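Long-range contacts in carbohydrate deacetylase (Enterococcus faecalis, PDB 2I5I), which probably catalyses the Mg(2+)-dependent deacetylation of acetylated carbohydrates, a step in the degradation of oligosaccharides: residues A[123-129]-A[151-156]; A[68-72]-A[223-227]; A[3-7]-A[201-207]; A[29-33]-A[239-245]; A[14-18]-A[42-48]. All blocks are in the same frame, centred on the assembly; numbering follows the deposited sequence. Where two conformers were deposited one is given.

Contact 1: A[123-129]-A[151-156]; sequences RPDHIDS and YQLPLR
Residues 123-129 are extended except for a kink at Asp125 (-93°/-7°) before the short strand 127-129. Residues 151-156 follow at 42° to them in the same general sense, His126, Ile127 and Asp128 facing Pro154, Leu155 and Arg156 with CA atoms 4.8 to 5.1 Å apart. A single parallel bridge joins them: Ile127 N donates to Pro154 O (3.1 Å) and Arg156 N to Ile127 O (2.9 Å). Before it, helix 138-151 ends in a Schellman motif with Gln152 at positive phi (62°/54°), which turns the chain into extended Leu153. Strand 127-129, paired also with strand 60-65, thus leads through helix 138-151 into a segment that returns alongside its edge, in the beta/alpha layout of the parallel sheet. Leu153 (m, t) has the largest covered area of any residue in the contact, its CD1 3.9 Å from Pro124 CG and 4.0 Å from Ile127 CG1; Leu155 CD1 lies 3.6 Å from Ile127 CG2. Arg123 NH2 donates to Tyr151 O (3.0 Å), while its NH1 meets Glu259 of the second subunit. Arg156 NH2 pairs by charge with Asp128 OD2 (3.2 Å), which lies over the guanidinium face; Asp12 and Glu210 also engage Arg156, and His64 bonds Asp128.

Contact 2: A[68-72]-A[223-227]; sequences TLNQA and QNQSG
Gln225, the last residue of helix 220-225, loses 97 Å² to this contact and lies opposite a type II beta turn from Leu69 to Ala72. The turn is closed by Ala72 N donating to Leu69 O (3.3 Å), with Asn70 at -55°/129° and Gln71 at 68°/24°. The nearest backbones are those of Asn70 and Gln225, CA to CA 6.4 Å. Gln225 has chi1 between wells (-111°) and chi2 m, which brings the end of its side chain up to the turn, where Asn70 (chi1 t) and Gln71 (m, t) direct their CA-to-CB bonds toward it. These two give up 39 and 40 Å². The three amides are crowded and their orientations uncertain, so the cluster is best read as polar side chains packed together, with no individual bond assigned. Leu69 (t, p) brings its CD1 near the end of the Gln225 side chain. The contact is a small surface closure, 204 Å² in all, between a loop turn and the C-terminal end of helix 220-225. Leu69 also packs on Tyr16 and lies beside His130, the predicted Mg(2+) ligand, so the turn borders the probable active-site end of the sheet. Residues 68-72 belong to the loop leading from strand 60-65 to helix 94-97, and Ser226 is where the chain leaves helix 220-225.

Contact 3: A[3-7]-A[201-207]; sequences SNKKL and VVCSEGE
The ammonium group of Lys5 fits into the carbonyl-lined end of helix 191-203. Its NZ donates to Val201 O (2.5 Å, very short), Val202 O (2.7 Å) and Ser204 O (2.5 Å), so three acceptors around the last helical turn share one charge. The side chain reaches them with chi1 m, chi2 near -98° and chi3 t, and its CB rests 3.8 Å from Val201 CG1. After Cys203 the chain leaves the helix at Ser204 and passes through Gly206 to Glu207, whose CA lies 5.2 Å from that of Lys5. There Lys6 N donates to Glu207 O (2.8 Å, 166°), a backbone bond beside the parallel pairing of strands 6-11 and 208-213 in the central sheet. Lys6 NZ has Asn4 OD1 at 3.0 Å as an acceptor and makes a salt bridge with Glu207 OE2 (3.0 Å), though the position of that carboxylate oxygen is less certain. Asp111 of the fourth subunit binds both Lys6 NZ and Asn4 ND2, and Lys150 of that subunit pairs with Glu207. Glu207 N is taken by Asp178. One lysine therefore gathers three carbonyls at and just beyond a helix C-terminus, where its positive charge suits the helix dipole, while the next joins a charged network across the subunit interface.

Contact 4: A[29-33]-A[239-245]; sequences KRGVV and LTSQEVK
Just after helix 18-29, the contact starts at Arg30, whose carbonyl O accepts a very short bond from Lys245 NZ (2.5 Å). Its CB lies 4.1 Å from Thr240 CG2, while the guanidinium turns to Glu26 and to Glu47 of the third subunit. At Gly31 (-141°/-158°) the backbones come closest, its CA 3.7 Å from Thr240 CA and 3.1 Å from Leu239 O; a CB here would collide with Leu239 O and Thr240 CG2. Val32 N then donates to Leu239 O (3.0 Å), and its side chain (m) reaches Val244 CG1 through CG2 (3.8 Å) and Lys245 CG through CG1 (3.5 Å). Val33 CG2 ends the series 3.8 Å from Leu239 CD1. In the partner segment, helix 231-239 gives way to helix 242-250, with Ser241 as N-cap, its OG accepting weakly from Val244 N (3.4 Å). Lys245 NZ also donates to Thr240 O (3.0 Å). Thus one lysine ties together carbonyls from both segments, bonding the loop before strand 35-38 to the junction of two helices, beside a small valine-leucine patch.

Contact 5: A[14-18]-A[42-48]; sequences FGYTP and SPYFLEA
The backbones meet where the chain after strand 13-14 passes the start of helix 45-55: Gly15 CA lies 4.5 Å from Phe45 CA, and Tyr16 CA 5.9 Å from Ser42 CA. A type I turn from Ser42 to Phe45, with Phe45 N bonded to Ser42 O (3.0 Å), leads into that helix. The one clear hydrogen bond across the segments is from Ser42 OG (chi1 t) to Gly15 O, 2.7 Å. Close backbone packing follows from Gly15, at 77°/1°: its CA sits 3.5 Å from Ala48 CB, and a side chain there would press on Phe45 CA. Residues 14-18 continue from strand 13-14 into helix 18-29, while 42-48 follow strand 35-38 of the parallel sheet and enter helix 45-55. They lie toward the predicted metal site, with the Tyr16 side chain about 5 Å from that of His130. The aromatic interactions are of two kinds. Tyr44 (m) offers a ring face to Pro18, a CH-pi contact with Pro18 CD 3.6 Å from the ring centroid and 7° off the normal; Pro18 CG is 3.7 Å from Tyr44 CD1. Phe14 (t) meets the helix, its CE2 3.8 Å from Ala48 CB. Tyr16 (t) directs its CA-to-CB bond away from 42-48 and packs on Leu69 and Gln225. Thr17, the N-cap residue of helix 18-29, bonds through OG1 to Asp219, and Ile221 touches Pro18 and Tyr44.

How the contacts relate
Contacts 1 and 5 are buried, contacts 3 and 4 partly so, and contact 2 lies at the surface. Contacts 1 and 3 both reach the central sheet, through strand 127-129 and strand 6-11, and use backbone pairing; contact 1 adds an apolar cluster, whereas contact 3 relies on lysine charge. Contact 4 likewise places a lysine among carbonyls, but its valines and leucine pack against strands 6-11 and 208-213 of that sheet. Contacts 4 and 5 lie at the two ends of helix 18-29. Contact 5 uses glycine, proline and aromatic packing, and contact 2 crowded amides. These two touch through Tyr16, with Leu69 CD1 3.4 Å from Tyr16 CE1, near His130.

Contact 1: A[123-129]-A[151-156]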
# COMPACT_ATOMS: atom_id res chain seq x y z
N ARG A 123 19.39 1.51 -4.32
CA ARG A 123 20.64 1.47 -5.07
C ARG A 123 20.33 1.30 -6.55
O ARG A 123 19.50 0.44 -6.86
CB ARG A 123 21.46 0.28 -4.56
CG ARG A 123 22.91 0.27 -5.00
CD ARG A 123 23.69 -0.74 -4.13
NE ARG A 123 25.11 -0.49 -4.38
CZ ARG A 123 25.87 0.28 -3.62
NH1 ARG A 123 25.48 0.93 -2.54
NH2 ARG A 123 27.15 0.39 -3.98
N PRO A 124 20.95 2.00 -7.48
CA PRO A 124 20.70 1.64 -8.88
C PRO A 124 21.19 0.22 -9.13
O PRO A 124 22.10 -0.24 -8.43
CB PRO A 124 21.54 2.65 -9.65
CG PRO A 124 22.52 3.21 -8.69
CD PRO A 124 21.93 3.08 -7.31
N ASP A 125 20.63 -0.53 -10.08
CA ASP A 125 21.19 -1.86 -10.34
C ASP A 125 22.24 -1.80 -11.44
O ASP A 125 22.92 -2.79 -11.75
CB ASP A 125 20.04 -2.82 -10.65
CG ASP A 125 19.40 -2.68 -12.00
OD1 ASP A 125 19.65 -1.64 -12.64
OD2 ASP A 125 18.65 -3.60 -12.42
N HIS A 126 22.39 -0.64 -12.08
CA HIS A 126 23.37 -0.45 -13.14
C HIS A 126 23.46 1.01 -13.55
O HIS A 126 22.73 1.87 -13.06
CB HIS A 126 23.05 -1.33 -14.34
CG HIS A 126 22.03 -0.88 -15.33
ND1 HIS A 126 20.68 -0.99 -15.09
CD2 HIS A 126 22.14 -0.34 -16.56
CE1 HIS A 126 20.02 -0.54 -16.15
NE2 HIS A 126 20.88 -0.12 -17.07
N ILE A 127 24.39 1.27 -14.46
CA ILE A 127 24.71 2.59 -14.95
C ILE A 127 24.68 2.63 -16.46
O ILE A 127 25.14 1.73 -17.16
CB ILE A 127 26.13 3.05 -14.49
CG1 ILE A 127 26.29 3.15 -12.98
CG2 ILE A 127 26.52 4.36 -15.16
CD1 ILE A 127 27.72 3.34 -12.53
N ASP A 128 24.14 3.72 -17.01
CA ASP A 128 24.20 4.00 -18.43
C ASP A 128 24.21 5.52 -18.57
O ASP A 128 24.33 6.18 -17.53
CB ASP A 128 23.07 3.33 -19.18
CG ASP A 128 21.70 3.95 -18.99
OD1 ASP A 128 21.54 4.87 -18.17
OD2 ASP A 128 20.76 3.48 -19.68
N SER A 129 24.07 6.07 -19.77
CA SER A 129 24.10 7.52 -19.87
C SER A 129 23.21 8.05 -21.00
O SER A 129 23.09 7.43 -22.07
CB SER A 129 25.54 8.02 -20.18
OG SER A 129 25.63 7.62 -21.54
N TYR A 151 31.30 1.93 -7.20
CA TYR A 151 30.01 1.55 -6.62
C TYR A 151 29.68 0.11 -6.91
O TYR A 151 28.66 -0.40 -6.44
CB TYR A 151 28.90 2.50 -7.12
CG TYR A 151 29.06 3.88 -6.52
CD1 TYR A 151 28.52 4.16 -5.27
CD2 TYR A 151 29.71 4.90 -7.18
CE1 TYR A 151 28.65 5.42 -4.70
CE2 TYR A 151 29.85 6.15 -6.63
CZ TYR A 151 29.32 6.42 -5.39
OH TYR A 151 29.46 7.68 -4.86
N GLN A 152 30.54 -0.58 -7.67
CA GLN A 152 30.32 -2.01 -7.88
C GLN A 152 29.00 -2.27 -8.59
O GLN A 152 28.16 -3.03 -8.12
CB GLN A 152 30.35 -2.79 -6.57
CG GLN A 152 31.75 -3.02 -6.02
CD GLN A 152 32.67 -3.75 -6.97
OE1 GLN A 152 32.55 -4.96 -7.17
NE2 GLN A 152 33.57 -2.99 -7.58
N LEU A 153 28.86 -1.61 -9.72
CA LEU A 153 27.70 -1.71 -10.60
C LEU A 153 28.12 -2.04 -12.02
O LEU A 153 29.14 -1.51 -12.46
CB LEU A 153 26.97 -0.36 -10.65
CG LEU A 153 26.42 0.10 -9.30
CD1 LEU A 153 26.04 1.56 -9.37
CD2 LEU A 153 25.27 -0.79 -8.87
N PRO A 154 27.35 -2.89 -12.68
CA PRO A 154 27.59 -3.17 -14.10
C PRO A 154 27.22 -1.91 -14.89
O PRO A 154 26.45 -1.07 -14.42
CB PRO A 154 26.66 -4.32 -14.43
CG PRO A 154 25.59 -4.22 -13.39
CD PRO A 154 26.21 -3.67 -12.15
N LEU A 155 27.79 -1.82 -16.08
CA LEU A 155 27.71 -0.64 -16.92
C LEU A 155 27.28 -0.99 -18.33
O LEU A 155 27.78 -1.98 -18.89
CB LEU A 155 29.11 0.02 -16.96
CG LEU A 155 29.29 1.17 -17.92
CD1 LEU A 155 28.43 2.36 -17.48
CD2 LEU A 155 30.74 1.62 -18.03
N ARG A 156 26.40 -0.20 -18.91
CA ARG A 156 25.93 -0.42 -20.26
C ARG A 156 27.12 -0.53 -21.24
O ARG A 156 28.04 0.29 -21.12
CB ARG A 156 25.02 0.72 -20.72
CG ARG A 156 24.68 0.64 -22.20
CD ARG A 156 23.76 1.79 -22.59
NE ARG A 156 22.36 1.40 -22.36
CZ ARG A 156 21.34 2.22 -22.59
NH1 ARG A 156 21.56 3.45 -23.03
NH2 ARG A 156 20.08 1.84 -22.38
O HOH W 1 26.36 -2.50 -5.89
O HOH W 2 24.21 5.07 -22.79

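Contact 2: A[68-72]-A[223-227]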
# COMPACT_ATOMS: atom_id res chain seq x y z
N THR A 68 24.47 16.37 -20.73
CA THR A 68 23.93 17.10 -21.87
C THR A 68 22.42 17.25 -21.81
O THR A 68 21.79 17.59 -22.81
CB THR A 68 24.28 16.36 -23.19
OG1 THR A 68 23.65 15.07 -23.16
CG2 THR A 68 25.77 16.08 -23.34
N LEU A 69 21.80 16.99 -20.66
CA LEU A 69 20.34 17.02 -20.57
C LEU A 69 19.86 18.45 -20.82
O LEU A 69 20.19 19.39 -20.11
CB LEU A 69 19.83 16.49 -19.25
CG LEU A 69 18.33 16.39 -18.99
CD1 LEU A 69 17.68 15.32 -19.84
CD2 LEU A 69 18.06 16.08 -17.52
N ASN A 70 19.07 18.56 -21.88
CA ASN A 70 18.48 19.83 -22.27
C ASN A 70 17.72 20.42 -21.09
O ASN A 70 16.92 19.75 -20.46
CB ASN A 70 17.61 19.62 -23.51
CG ASN A 70 17.03 20.90 -24.07
OD1 ASN A 70 15.80 20.92 -24.20
ND2 ASN A 70 17.80 21.92 -24.40
N GLN A 71 18.01 21.68 -20.81
CA GLN A 71 17.32 22.56 -19.89
C GLN A 71 17.46 22.15 -18.44
O GLN A 71 16.67 22.49 -17.57
CB GLN A 71 15.84 22.65 -20.29
CG GLN A 71 15.65 23.42 -21.60
CD GLN A 71 14.21 23.30 -22.06
OE1 GLN A 71 13.96 22.80 -23.17
NE2 GLN A 71 13.31 23.69 -21.19
N ALA A 72 18.54 21.41 -18.17
CA ALA A 72 18.81 21.02 -16.79
C ALA A 72 20.22 21.47 -16.39
O ALA A 72 21.04 21.80 -17.25
CB ALA A 72 18.66 19.53 -16.63
N GLN A 223 7.26 17.58 -24.71
CA GLN A 223 7.27 18.38 -25.93
C GLN A 223 8.21 19.57 -25.86
O GLN A 223 8.80 20.02 -26.86
CB GLN A 223 5.87 18.92 -26.19
CG GLN A 223 4.87 18.07 -26.93
CD GLN A 223 3.85 18.98 -27.60
OE1 GLN A 223 3.43 19.96 -26.98
NE2 GLN A 223 3.48 18.66 -28.83
N ASN A 224 8.34 20.13 -24.67
CA ASN A 224 9.11 21.33 -24.44
C ASN A 224 10.62 21.03 -24.47
O ASN A 224 11.41 21.91 -24.76
CB ASN A 224 8.76 21.94 -23.09
CG ASN A 224 7.38 22.61 -23.07
OD1 ASN A 224 6.77 22.84 -24.10
ND2 ASN A 224 6.92 22.92 -21.87
N GLN A 225 10.93 19.78 -24.13
CA GLN A 225 12.25 19.38 -23.70
C GLN A 225 12.97 18.41 -24.61
O GLN A 225 14.21 18.42 -24.59
CB GLN A 225 12.16 18.75 -22.28
CG GLN A 225 12.85 19.71 -21.30
CD GLN A 225 14.35 19.67 -21.57
OE1 GLN A 225 14.98 20.62 -22.01
NE2 GLN A 225 14.95 18.52 -21.35
N SER A 226 12.21 17.61 -25.35
CA SER A 226 12.88 16.74 -26.29
C SER A 226 12.39 16.79 -27.73
O SER A 226 11.21 16.65 -28.02
CB SER A 226 12.72 15.27 -25.84
OG SER A 226 13.92 14.63 -26.25
N GLY A 227 13.37 16.93 -28.63
CA GLY A 227 13.08 16.78 -30.04
C GLY A 227 12.63 15.39 -30.44
O GLY A 227 11.99 15.28 -31.48

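Contact 3: A[3-7]-A[201-207]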
# COMPACT_ATOMS: atom_id res chain seq x y z
N SER A 3 23.47 -22.59 -25.02
CA SER A 3 23.42 -21.56 -23.98
C SER A 3 22.21 -20.65 -24.15
O SER A 3 21.83 -20.25 -25.25
CB SER A 3 24.72 -20.74 -24.00
N ASN A 4 21.57 -20.29 -23.03
CA ASN A 4 20.38 -19.45 -23.20
C ASN A 4 20.82 -18.03 -23.54
O ASN A 4 21.98 -17.65 -23.36
CB ASN A 4 19.50 -19.52 -21.96
CG ASN A 4 20.30 -19.36 -20.68
OD1 ASN A 4 21.26 -18.58 -20.65
ND2 ASN A 4 19.90 -20.08 -19.64
N LYS A 5 19.87 -17.26 -24.07
CA LYS A 5 20.12 -15.87 -24.44
C LYS A 5 19.35 -14.97 -23.47
O LYS A 5 18.15 -15.20 -23.28
CB LYS A 5 19.72 -15.57 -25.88
CG LYS A 5 20.31 -16.54 -26.89
CD LYS A 5 21.56 -15.95 -27.53
CE LYS A 5 22.30 -16.94 -28.41
NZ LYS A 5 22.40 -16.53 -29.84
N LYS A 6 20.05 -14.01 -22.88
CA LYS A 6 19.38 -13.12 -21.93
C LYS A 6 19.28 -11.73 -22.53
O LYS A 6 20.28 -11.12 -22.92
CB LYS A 6 20.14 -13.11 -20.61
CG LYS A 6 20.17 -14.49 -19.95
CD LYS A 6 21.06 -14.39 -18.71
CE LYS A 6 22.32 -15.22 -18.95
NZ LYS A 6 22.07 -16.61 -18.49
N LEU A 7 18.05 -11.25 -22.61
CA LEU A 7 17.74 -10.00 -23.27
C LEU A 7 17.16 -8.98 -22.26
O LEU A 7 16.11 -9.21 -21.69
CB LEU A 7 16.73 -10.18 -24.39
CG LEU A 7 16.29 -8.90 -25.10
CD1 LEU A 7 17.48 -8.18 -25.73
CD2 LEU A 7 15.26 -9.16 -26.19
N VAL A 201 19.91 -11.55 -31.91
CA VAL A 201 20.31 -12.16 -30.63
C VAL A 201 20.42 -13.66 -30.76
O VAL A 201 21.30 -14.32 -30.22
CB VAL A 201 19.32 -11.81 -29.50
CG1 VAL A 201 19.60 -12.67 -28.27
CG2 VAL A 201 19.43 -10.33 -29.18
N VAL A 202 19.49 -14.25 -31.50
CA VAL A 202 19.46 -15.70 -31.57
C VAL A 202 20.66 -16.22 -32.34
O VAL A 202 21.13 -17.34 -32.14
CB VAL A 202 18.16 -16.19 -32.23
CG1 VAL A 202 18.33 -17.60 -32.77
CG2 VAL A 202 17.01 -16.14 -31.24
N CYS A 203 21.16 -15.38 -33.24
CA CYS A 203 22.26 -15.75 -34.11
C CYS A 203 23.63 -15.53 -33.51
O CYS A 203 24.62 -16.03 -34.06
CB CYS A 203 22.15 -14.95 -35.42
SG CYS A 203 20.79 -15.47 -36.48
N SER A 204 23.75 -14.78 -32.41
CA SER A 204 25.13 -14.45 -32.01
C SER A 204 25.59 -15.31 -30.85
O SER A 204 24.82 -16.09 -30.29
CB SER A 204 25.25 -12.97 -31.68
OG SER A 204 24.86 -12.77 -30.33
N GLU A 205 26.86 -15.15 -30.52
CA GLU A 205 27.58 -15.94 -29.54
C GLU A 205 27.42 -15.43 -28.11
O GLU A 205 27.64 -16.17 -27.14
CB GLU A 205 29.07 -15.96 -29.90
N GLY A 206 27.05 -14.17 -28.01
CA GLY A 206 26.80 -13.48 -26.76
C GLY A 206 25.91 -14.26 -25.82
O GLY A 206 25.19 -15.17 -26.24
N GLU A 207 25.96 -13.89 -24.54
CA GLU A 207 25.08 -14.47 -23.53
C GLU A 207 24.02 -13.44 -23.13
O GLU A 207 22.84 -13.82 -23.05
CB GLU A 207 25.86 -14.96 -22.32
CG GLU A 207 25.07 -15.78 -21.31
CD GLU A 207 25.67 -15.75 -19.92
OE1 GLU A 207 26.87 -15.40 -19.81
OE2 GLU A 207 24.98 -16.06 -18.92

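Contact 4: A[29-33]-A[239-245]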
# COMPACT_ATOMS: atom_id res chain seq x y z
N LYS A 29 4.61 -3.03 -17.65
CA LYS A 29 3.53 -3.80 -17.04
C LYS A 29 2.69 -4.54 -18.08
O LYS A 29 2.24 -5.64 -17.79
CB LYS A 29 2.65 -2.88 -16.18
CG LYS A 29 3.34 -2.41 -14.90
CD LYS A 29 2.45 -1.46 -14.11
CE LYS A 29 1.70 -2.21 -13.02
NZ LYS A 29 0.49 -1.43 -12.58
N ARG A 30 2.48 -3.94 -19.25
CA ARG A 30 1.73 -4.52 -20.34
C ARG A 30 2.60 -5.05 -21.47
O ARG A 30 2.11 -5.58 -22.46
CB ARG A 30 0.77 -3.46 -20.94
CG ARG A 30 -0.48 -4.11 -21.52
CD ARG A 30 -1.34 -3.13 -22.32
NE ARG A 30 -1.86 -2.11 -21.41
CZ ARG A 30 -2.90 -2.25 -20.60
NH1 ARG A 30 -3.59 -3.37 -20.52
NH2 ARG A 30 -3.27 -1.23 -19.82
N GLY A 31 3.92 -4.89 -21.38
CA GLY A 31 4.78 -5.10 -22.53
C GLY A 31 6.09 -5.78 -22.14
O GLY A 31 6.17 -6.42 -21.10
N VAL A 32 7.13 -5.63 -22.97
CA VAL A 32 8.33 -6.43 -22.70
C VAL A 32 9.50 -5.64 -22.11
O VAL A 32 10.60 -6.20 -21.96
CB VAL A 32 8.76 -7.14 -24.01
CG1 VAL A 32 7.71 -8.17 -24.40
CG2 VAL A 32 9.01 -6.15 -25.12
N VAL A 33 9.33 -4.39 -21.73
CA VAL A 33 10.37 -3.61 -21.05
C VAL A 33 10.66 -4.23 -19.69
O VAL A 33 9.76 -4.43 -18.86
CB VAL A 33 10.00 -2.13 -20.89
CG1 VAL A 33 11.02 -1.41 -20.01
CG2 VAL A 33 9.88 -1.47 -22.26
N LEU A 239 6.13 -2.15 -28.14
CA LEU A 239 6.64 -2.95 -27.02
C LEU A 239 5.55 -3.64 -26.20
O LEU A 239 5.85 -4.54 -25.42
CB LEU A 239 7.50 -2.09 -26.08
CG LEU A 239 8.74 -1.49 -26.76
CD1 LEU A 239 9.38 -0.42 -25.89
CD2 LEU A 239 9.72 -2.60 -27.09
N THR A 240 4.28 -3.26 -26.36
CA THR A 240 3.19 -3.91 -25.65
C THR A 240 2.37 -4.81 -26.58
O THR A 240 1.35 -5.38 -26.16
CB THR A 240 2.24 -2.87 -25.02
OG1 THR A 240 1.71 -2.07 -26.08
CG2 THR A 240 2.97 -1.95 -24.08
N SER A 241 2.81 -4.96 -27.83
CA SER A 241 2.09 -5.78 -28.80
C SER A 241 2.25 -7.27 -28.56
O SER A 241 3.28 -7.77 -28.11
CB SER A 241 2.50 -5.41 -30.23
OG SER A 241 3.83 -5.78 -30.56
N GLN A 242 1.19 -8.03 -28.87
CA GLN A 242 1.23 -9.48 -28.80
C GLN A 242 2.29 -10.09 -29.70
O GLN A 242 2.91 -11.09 -29.35
CB GLN A 242 -0.14 -10.06 -29.19
CG GLN A 242 -0.25 -11.55 -28.86
CD GLN A 242 -1.09 -11.75 -27.61
OE1 GLN A 242 -2.31 -11.65 -27.69
NE2 GLN A 242 -0.45 -12.04 -26.48
N GLU A 243 2.50 -9.49 -30.87
CA GLU A 243 3.48 -9.99 -31.83
C GLU A 243 4.88 -9.96 -31.24
O GLU A 243 5.66 -10.90 -31.38
CB GLU A 243 3.47 -9.14 -33.10
CG GLU A 243 4.46 -9.68 -34.13
CD GLU A 243 4.34 -8.98 -35.47
OE1 GLU A 243 3.58 -8.00 -35.55
OE2 GLU A 243 5.01 -9.42 -36.44
N VAL A 244 5.19 -8.85 -30.57
CA VAL A 244 6.52 -8.77 -29.96
C VAL A 244 6.68 -9.81 -28.87
O VAL A 244 7.67 -10.54 -28.86
CB VAL A 244 6.78 -7.36 -29.41
CG1 VAL A 244 8.08 -7.35 -28.64
CG2 VAL A 244 6.76 -6.37 -30.57
N LYS A 245 5.71 -9.90 -27.95
CA LYS A 245 5.81 -10.90 -26.89
C LYS A 245 5.96 -12.30 -27.48
O LYS A 245 6.83 -13.05 -27.03
CB LYS A 245 4.58 -10.84 -25.97
CG LYS A 245 4.56 -9.54 -25.18
CD LYS A 245 3.29 -9.44 -24.34
CE LYS A 245 3.13 -8.03 -23.79
NZ LYS A 245 1.77 -7.47 -24.05

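Contact 5: A[14-18]-A[42-48]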
# COMPACT_ATOMS: atom_id res chain seq x y z
N PHE A 14 13.71 7.33 -17.57
CA PHE A 14 12.77 7.32 -16.42
C PHE A 14 12.89 8.60 -15.62
O PHE A 14 13.99 9.10 -15.37
CB PHE A 14 13.01 6.09 -15.56
CG PHE A 14 11.81 5.68 -14.71
CD1 PHE A 14 10.65 5.24 -15.35
CD2 PHE A 14 11.88 5.74 -13.33
CE1 PHE A 14 9.56 4.87 -14.57
CE2 PHE A 14 10.79 5.37 -12.55
CZ PHE A 14 9.65 4.92 -13.19
N GLY A 15 11.78 9.20 -15.17
CA GLY A 15 11.81 10.43 -14.42
C GLY A 15 12.05 11.67 -15.25
O GLY A 15 12.11 12.77 -14.69
N TYR A 16 12.19 11.53 -16.57
CA TYR A 16 12.42 12.67 -17.44
C TYR A 16 11.28 13.66 -17.29
O TYR A 16 11.44 14.84 -16.98
CB TYR A 16 12.58 12.17 -18.87
CG TYR A 16 13.16 13.14 -19.87
CD1 TYR A 16 13.82 14.30 -19.50
CD2 TYR A 16 13.04 12.86 -21.22
CE1 TYR A 16 14.34 15.15 -20.46
CE2 TYR A 16 13.56 13.70 -22.19
CZ TYR A 16 14.21 14.85 -21.80
OH TYR A 16 14.73 15.69 -22.76
N THR A 17 10.06 13.17 -17.54
CA THR A 17 8.84 13.95 -17.30
C THR A 17 7.75 13.01 -16.79
O THR A 17 7.83 11.79 -16.99
CB THR A 17 8.38 14.77 -18.50
OG1 THR A 17 7.30 14.12 -19.18
CG2 THR A 17 9.38 14.91 -19.66
N PRO A 18 6.73 13.53 -16.12
CA PRO A 18 5.64 12.65 -15.64
C PRO A 18 5.05 11.71 -16.67
O PRO A 18 4.78 10.55 -16.37
CB PRO A 18 4.58 13.69 -15.19
CG PRO A 18 5.45 14.81 -14.67
CD PRO A 18 6.51 14.92 -15.76
N SER A 42 16.76 15.22 -13.05
CA SER A 42 15.40 15.69 -13.34
C SER A 42 14.60 16.01 -12.10
O SER A 42 14.56 15.29 -11.11
CB SER A 42 14.67 14.60 -14.14
OG SER A 42 13.46 15.13 -14.65
N PRO A 43 13.87 17.12 -12.09
CA PRO A 43 13.15 17.44 -10.83
C PRO A 43 12.06 16.41 -10.51
O PRO A 43 11.65 16.27 -9.36
CB PRO A 43 12.55 18.81 -11.13
CG PRO A 43 12.58 18.97 -12.59
CD PRO A 43 13.68 18.10 -13.14
N TYR A 44 11.59 15.68 -11.50
CA TYR A 44 10.59 14.63 -11.37
C TYR A 44 11.17 13.30 -10.92
O TYR A 44 10.44 12.30 -10.84
CB TYR A 44 9.91 14.41 -12.74
CG TYR A 44 9.36 15.69 -13.30
CD1 TYR A 44 8.21 16.24 -12.73
CD2 TYR A 44 9.96 16.36 -14.36
CE1 TYR A 44 7.68 17.41 -13.21
CE2 TYR A 44 9.42 17.54 -14.83
CZ TYR A 44 8.28 18.06 -14.26
OH TYR A 44 7.74 19.23 -14.71
N PHE A 45 12.47 13.23 -10.64
CA PHE A 45 13.06 11.92 -10.32
C PHE A 45 12.43 11.18 -9.15
O PHE A 45 12.09 10.01 -9.25
CB PHE A 45 14.55 12.08 -10.03
CG PHE A 45 15.22 10.86 -9.43
CD1 PHE A 45 15.44 9.72 -10.19
CD2 PHE A 45 15.61 10.88 -8.11
CE1 PHE A 45 16.04 8.61 -9.63
CE2 PHE A 45 16.24 9.79 -7.54
CZ PHE A 45 16.46 8.67 -8.32
N LEU A 46 12.33 11.86 -8.00
CA LEU A 46 11.86 11.19 -6.80
C LEU A 46 10.40 10.80 -6.95
O LEU A 46 9.97 9.71 -6.55
CB LEU A 46 12.14 12.09 -5.58
CG LEU A 46 13.57 12.12 -5.05
CD1 LEU A 46 13.66 12.97 -3.78
CD2 LEU A 46 14.12 10.74 -4.71
N GLU A 47 9.61 11.64 -7.59
CA GLU A 47 8.22 11.25 -7.87
C GLU A 47 8.15 9.99 -8.71
O GLU A 47 7.37 9.05 -8.50
CB GLU A 47 7.50 12.40 -8.58
CG GLU A 47 7.33 13.62 -7.68
CD GLU A 47 6.91 14.85 -8.44
OE1 GLU A 47 6.80 14.77 -9.68
OE2 GLU A 47 6.70 15.90 -7.79
N ALA A 48 9.00 9.94 -9.74
CA ALA A 48 9.06 8.76 -10.59
C ALA A 48 9.40 7.52 -9.79
O ALA A 48 8.85 6.42 -9.93
CB ALA A 48 10.08 9.00 -11.70